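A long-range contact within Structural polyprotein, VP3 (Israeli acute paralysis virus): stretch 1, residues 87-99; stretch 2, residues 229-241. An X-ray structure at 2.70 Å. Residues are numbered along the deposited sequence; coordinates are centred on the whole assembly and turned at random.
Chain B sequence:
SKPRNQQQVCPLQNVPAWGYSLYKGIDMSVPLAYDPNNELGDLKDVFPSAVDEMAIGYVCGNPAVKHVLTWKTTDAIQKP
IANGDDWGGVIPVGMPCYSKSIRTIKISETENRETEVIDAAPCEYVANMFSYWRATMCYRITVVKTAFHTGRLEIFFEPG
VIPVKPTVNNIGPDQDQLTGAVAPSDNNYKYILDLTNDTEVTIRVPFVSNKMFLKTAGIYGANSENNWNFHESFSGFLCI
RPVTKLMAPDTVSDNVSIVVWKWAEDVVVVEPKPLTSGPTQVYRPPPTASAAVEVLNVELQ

Stretch 1, residues 87-99: WGGVIPVGMPCYS
Stretch 2, residues 229-241: NFHESFSGFLCIR

Stretch 1 is largely extended, with a short strand at residues 90-92, whereas stretch 2 leaves a helix at Glu 232, passes through a loop and enters a strand at Gly 236 that runs beyond Arg 241. The two strands run antiparallel, their axes at 157° and 4.4 Å apart at closest approach. Val 90 faces Cys 239 (CA-CA 4.6 Å) and Pro 92 faces Phe 237 (CA-CA 4.2 Å) as non-hydrogen-bonded pairs; between them, Ile 91 and Leu 238 form a hydrogen-bonded pair, with Ile 91 N to Leu 238 O at 2.8 Å and Leu 238 N to Ile 91 O at 2.7 Å. The ladder extends on one side through Ile 240 N to Gly 89 O (2.7 Å) and on the other through Val 93 N to Gly 236 O (3.0 Å, and more bent at 149°). Pro 92 lacks an amide hydrogen but occupies a non-hydrogen-bonded position, so no rung is lost. CA-H...O contacts supplement the ladder, as from Val 90 CA to Leu 238 O (3.4 Å).

Strand phi/psi values are near -120/118 at Val 90 and Ile 91, and -162/160 at Phe 237. Gly 88 (137/-47) and Gly 236 (167/-162) adopt angles at which a CB would jam against the preceding carbonyl. Gly 94 (175/155) fits for another reason: its CA lies 3.5 Å from Phe 234 CD1, and a CB there would clash with that atom and with Ser 233 O. Ahead of the second strand, Ser 233 OG donates to Asn 229 O (2.6 Å), tying the loop back to the helix, and Ser 235 turns at 81/-14.

Val 90 (t), Pro 92, Phe 237 (p) and Cys 239 (t) share one face of the sheet, where Val 90 CG1 meets Phe 237 CD1 at 3.9 Å. Ile 91 and Leu 238, both m,t, occupy the other face, their CB atoms 4.3 Å apart. Val 93 (t) adds to this apolar packing, its CG2 3.7 Å from Leu 238 CG. Ile 240 (m,t) brings CD1 to 3.6 Å from Gly 88 O.

Beyond the strands, the contact is organised around Phe 234 (chi1 -66°, chi2 -70°). Pro 92 CB sits over one face of its ring, 3.9 Å from Phe 234 CD1, in a CH-pi contact only 13° off the normal. The ring edge meets Gly 94 CA and Pro 96 O, the latter 3.5 Å from Phe 234 CE1, while Tyr 98 CB approaches Phe 234 CZ at 3.5 Å. Tyr 98 is in the p rotamer, its CA-to-CB bond directed toward stretch 2 but its end leading away, with OH hydrogen-bonded elsewhere in the structure. Phe 230 (t) reaches from the helix so that its CZ lies 3.6 Å from Trp 87 CZ2; the rings are oblique, their planes at 39°. Together the stretches bury 787 Å², and their interlocking aliphatic and aromatic groups suit this largely apolar interior.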

# COMPACT_ATOMS: atom_id res chain seq x y z
N TRP B 87 60.52 7.99 -28.14
CA TRP B 87 59.77 6.75 -28.32
C TRP B 87 59.20 6.57 -29.73
O TRP B 87 59.10 7.52 -30.50
CB TRP B 87 58.64 6.68 -27.29
CG TRP B 87 59.07 6.98 -25.89
CD1 TRP B 87 59.13 8.21 -25.30
CD2 TRP B 87 59.51 6.04 -24.90
NE1 TRP B 87 59.58 8.10 -24.01
CE2 TRP B 87 59.82 6.78 -23.74
CE3 TRP B 87 59.67 4.65 -24.89
CZ2 TRP B 87 60.28 6.17 -22.57
CZ3 TRP B 87 60.13 4.05 -23.73
CH2 TRP B 87 60.43 4.81 -22.59
N GLY B 88 58.84 5.33 -30.03
CA GLY B 88 58.25 4.95 -31.31
C GLY B 88 58.86 3.65 -31.78
O GLY B 88 58.14 2.73 -32.18
N GLY B 89 60.18 3.56 -31.72
CA GLY B 89 60.86 2.33 -32.07
C GLY B 89 60.43 1.39 -30.97
O GLY B 89 60.17 0.20 -31.16
N VAL B 90 60.37 1.99 -29.79
CA VAL B 90 60.00 1.36 -28.53
C VAL B 90 58.77 2.10 -28.03
O VAL B 90 58.82 3.31 -27.77
CB VAL B 90 61.12 1.47 -27.47
CG1 VAL B 90 60.70 0.74 -26.20
CG2 VAL B 90 62.41 0.89 -28.01
N ILE B 91 57.66 1.39 -27.90
CA ILE B 91 56.41 2.00 -27.45
C ILE B 91 55.88 1.44 -26.14
O ILE B 91 55.54 0.26 -26.05
CB ILE B 91 55.31 1.84 -28.52
CG1 ILE B 91 55.79 2.43 -29.85
CG2 ILE B 91 54.03 2.52 -28.06
CD1 ILE B 91 54.82 2.24 -30.99
N PRO B 92 55.80 2.28 -25.09
CA PRO B 92 55.29 1.81 -23.80
C PRO B 92 53.82 1.44 -23.95
O PRO B 92 52.99 2.28 -24.32
CB PRO B 92 55.48 3.03 -22.90
CG PRO B 92 56.66 3.72 -23.50
CD PRO B 92 56.37 3.63 -24.97
N VAL B 93 53.50 0.18 -23.69
CA VAL B 93 52.12 -0.29 -23.80
C VAL B 93 51.32 0.17 -22.59
O VAL B 93 51.57 -0.29 -21.48
CB VAL B 93 52.05 -1.82 -23.90
CG1 VAL B 93 50.61 -2.28 -23.93
CG2 VAL B 93 52.78 -2.29 -25.15
N GLY B 94 50.38 1.08 -22.80
CA GLY B 94 49.57 1.57 -21.69
C GLY B 94 48.65 2.69 -22.13
O GLY B 94 48.93 3.39 -23.10
N MET B 95 47.55 2.86 -21.40
CA MET B 95 46.58 3.89 -21.72
C MET B 95 47.08 5.31 -21.45
O MET B 95 46.79 6.23 -22.21
CB MET B 95 45.27 3.63 -20.96
CG MET B 95 44.04 4.24 -21.62
SD MET B 95 42.50 3.57 -20.97
CE MET B 95 41.83 5.00 -20.13
N PRO B 96 47.84 5.51 -20.35
CA PRO B 96 48.36 6.84 -20.01
C PRO B 96 49.31 7.36 -21.09
O PRO B 96 49.79 6.59 -21.93
CB PRO B 96 49.08 6.61 -18.69
CG PRO B 96 48.32 5.47 -18.09
CD PRO B 96 48.13 4.56 -19.26
N CYS B 97 49.60 8.66 -21.07
CA CYS B 97 50.50 9.24 -22.05
C CYS B 97 51.95 9.03 -21.62
O CYS B 97 52.26 9.10 -20.43
CB CYS B 97 50.21 10.74 -22.21
SG CYS B 97 50.85 11.42 -23.75
N TYR B 98 52.82 8.76 -22.59
CA TYR B 98 54.23 8.52 -22.29
C TYR B 98 55.19 9.50 -22.95
O TYR B 98 56.35 9.60 -22.55
CB TYR B 98 54.59 7.09 -22.70
CG TYR B 98 54.33 6.79 -24.16
CD1 TYR B 98 55.18 7.27 -25.16
CD2 TYR B 98 53.21 6.05 -24.55
CE1 TYR B 98 54.93 7.03 -26.51
CE2 TYR B 98 52.95 5.80 -25.89
CZ TYR B 98 53.81 6.29 -26.87
OH TYR B 98 53.55 6.04 -28.19
N SER B 99 54.70 10.23 -23.95
CA SER B 99 55.55 11.18 -24.66
C SER B 99 55.21 12.62 -24.30
O SER B 99 54.04 12.99 -24.16
CB SER B 99 55.41 10.99 -26.17
OG SER B 99 54.08 11.21 -26.60
N ASN B 229 56.55 6.49 -11.09
CA ASN B 229 55.15 6.44 -11.48
C ASN B 229 55.05 6.07 -12.94
O ASN B 229 54.07 5.48 -13.38
CB ASN B 229 54.47 7.79 -11.25
CG ASN B 229 54.31 8.12 -9.79
OD1 ASN B 229 53.73 7.35 -9.02
ND2 ASN B 229 54.82 9.28 -9.39
N PHE B 230 56.09 6.41 -13.69
CA PHE B 230 56.15 6.12 -15.11
C PHE B 230 56.10 4.61 -15.33
O PHE B 230 55.31 4.11 -16.12
CB PHE B 230 57.44 6.68 -15.71
CG PHE B 230 57.61 6.37 -17.16
CD1 PHE B 230 56.86 7.03 -18.12
CD2 PHE B 230 58.50 5.38 -17.57
CE1 PHE B 230 56.99 6.71 -19.47
CE2 PHE B 230 58.64 5.05 -18.91
CZ PHE B 230 57.88 5.72 -19.87
N HIS B 231 56.95 3.89 -14.61
CA HIS B 231 57.02 2.44 -14.72
C HIS B 231 55.77 1.76 -14.18
O HIS B 231 55.41 0.67 -14.62
CB HIS B 231 58.26 1.91 -13.99
CG HIS B 231 59.55 2.34 -14.62
ND1 HIS B 231 59.90 1.99 -15.91
CD2 HIS B 231 60.57 3.09 -14.15
CE1 HIS B 231 61.08 2.51 -16.20
NE2 HIS B 231 61.50 3.18 -15.15
N GLU B 232 55.12 2.41 -13.22
CA GLU B 232 53.91 1.87 -12.61
C GLU B 232 52.67 2.14 -13.45
O GLU B 232 51.55 1.85 -13.02
CB GLU B 232 53.72 2.49 -11.21
CG GLU B 232 54.77 2.08 -10.20
CD GLU B 232 54.68 0.60 -9.85
OE1 GLU B 232 53.66 0.19 -9.26
OE2 GLU B 232 55.64 -0.14 -10.16
N SER B 233 52.86 2.68 -14.65
CA SER B 233 51.74 3.00 -15.52
C SER B 233 51.68 2.26 -16.85
O SER B 233 50.83 2.59 -17.68
CB SER B 233 51.74 4.50 -15.82
OG SER B 233 51.81 5.28 -14.64
N PHE B 234 52.53 1.26 -17.08
CA PHE B 234 52.51 0.61 -18.38
C PHE B 234 52.44 -0.91 -18.55
O PHE B 234 51.76 -1.38 -19.46
CB PHE B 234 53.64 1.18 -19.23
CG PHE B 234 53.45 2.63 -19.57
CD1 PHE B 234 52.46 3.02 -20.46
CD2 PHE B 234 54.21 3.61 -18.94
CE1 PHE B 234 52.22 4.37 -20.73
CE2 PHE B 234 53.98 4.96 -19.20
CZ PHE B 234 52.99 5.34 -20.09
N SER B 235 53.12 -1.68 -17.72
CA SER B 235 53.06 -3.15 -17.83
C SER B 235 53.95 -3.78 -18.90
O SER B 235 54.15 -4.99 -18.90
CB SER B 235 51.63 -3.63 -18.09
OG SER B 235 51.36 -3.71 -19.49
N GLY B 236 54.48 -2.97 -19.81
CA GLY B 236 55.33 -3.53 -20.85
C GLY B 236 55.58 -2.57 -21.99
O GLY B 236 55.37 -1.36 -21.85
N PHE B 237 56.03 -3.10 -23.12
CA PHE B 237 56.31 -2.26 -24.28
C PHE B 237 56.37 -3.04 -25.58
O PHE B 237 56.55 -4.26 -25.59
CB PHE B 237 57.64 -1.52 -24.06
CG PHE B 237 58.85 -2.42 -24.03
CD1 PHE B 237 59.49 -2.79 -25.21
CD2 PHE B 237 59.34 -2.91 -22.83
CE1 PHE B 237 60.61 -3.63 -25.19
CE2 PHE B 237 60.46 -3.75 -22.79
CZ PHE B 237 61.09 -4.11 -23.98
N LEU B 238 56.21 -2.32 -26.69
CA LEU B 238 56.28 -2.91 -28.02
C LEU B 238 57.59 -2.45 -28.62
O LEU B 238 58.07 -1.37 -28.31
CB LEU B 238 55.13 -2.43 -28.90
CG LEU B 238 53.72 -2.96 -28.63
CD1 LEU B 238 52.75 -2.27 -29.56
CD2 LEU B 238 53.68 -4.45 -28.87
N CYS B 239 58.16 -3.27 -29.49
CA CYS B 239 59.42 -2.92 -30.12
C CYS B 239 59.37 -3.19 -31.62
O CYS B 239 59.04 -4.30 -32.04
CB CYS B 239 60.56 -3.71 -29.47
SG CYS B 239 62.20 -3.12 -29.89
N ILE B 240 59.69 -2.18 -32.41
CA ILE B 240 59.68 -2.30 -33.86
C ILE B 240 61.10 -2.39 -34.42
O ILE B 240 61.81 -1.38 -34.49
CB ILE B 240 58.95 -1.10 -34.51
CG1 ILE B 240 57.57 -0.94 -33.87
CG2 ILE B 240 58.82 -1.31 -36.01
CD1 ILE B 240 56.80 0.27 -34.37
N ARG B 241 61.51 -3.59 -34.80
CA ARG B 241 62.85 -3.83 -35.34
C ARG B 241 62.79 -4.55 -36.68
O ARG B 241 62.00 -5.48 -36.86
CB ARG B 241 63.67 -4.66 -34.36
CG ARG B 241 63.72 -4.11 -32.95
CD ARG B 241 64.62 -4.95 -32.06
NE ARG B 241 64.28 -6.36 -32.10
CZ ARG B 241 64.78 -7.28 -31.28
NH1 ARG B 241 65.64 -6.92 -30.34
NH2 ARG B 241 64.41 -8.55 -31.39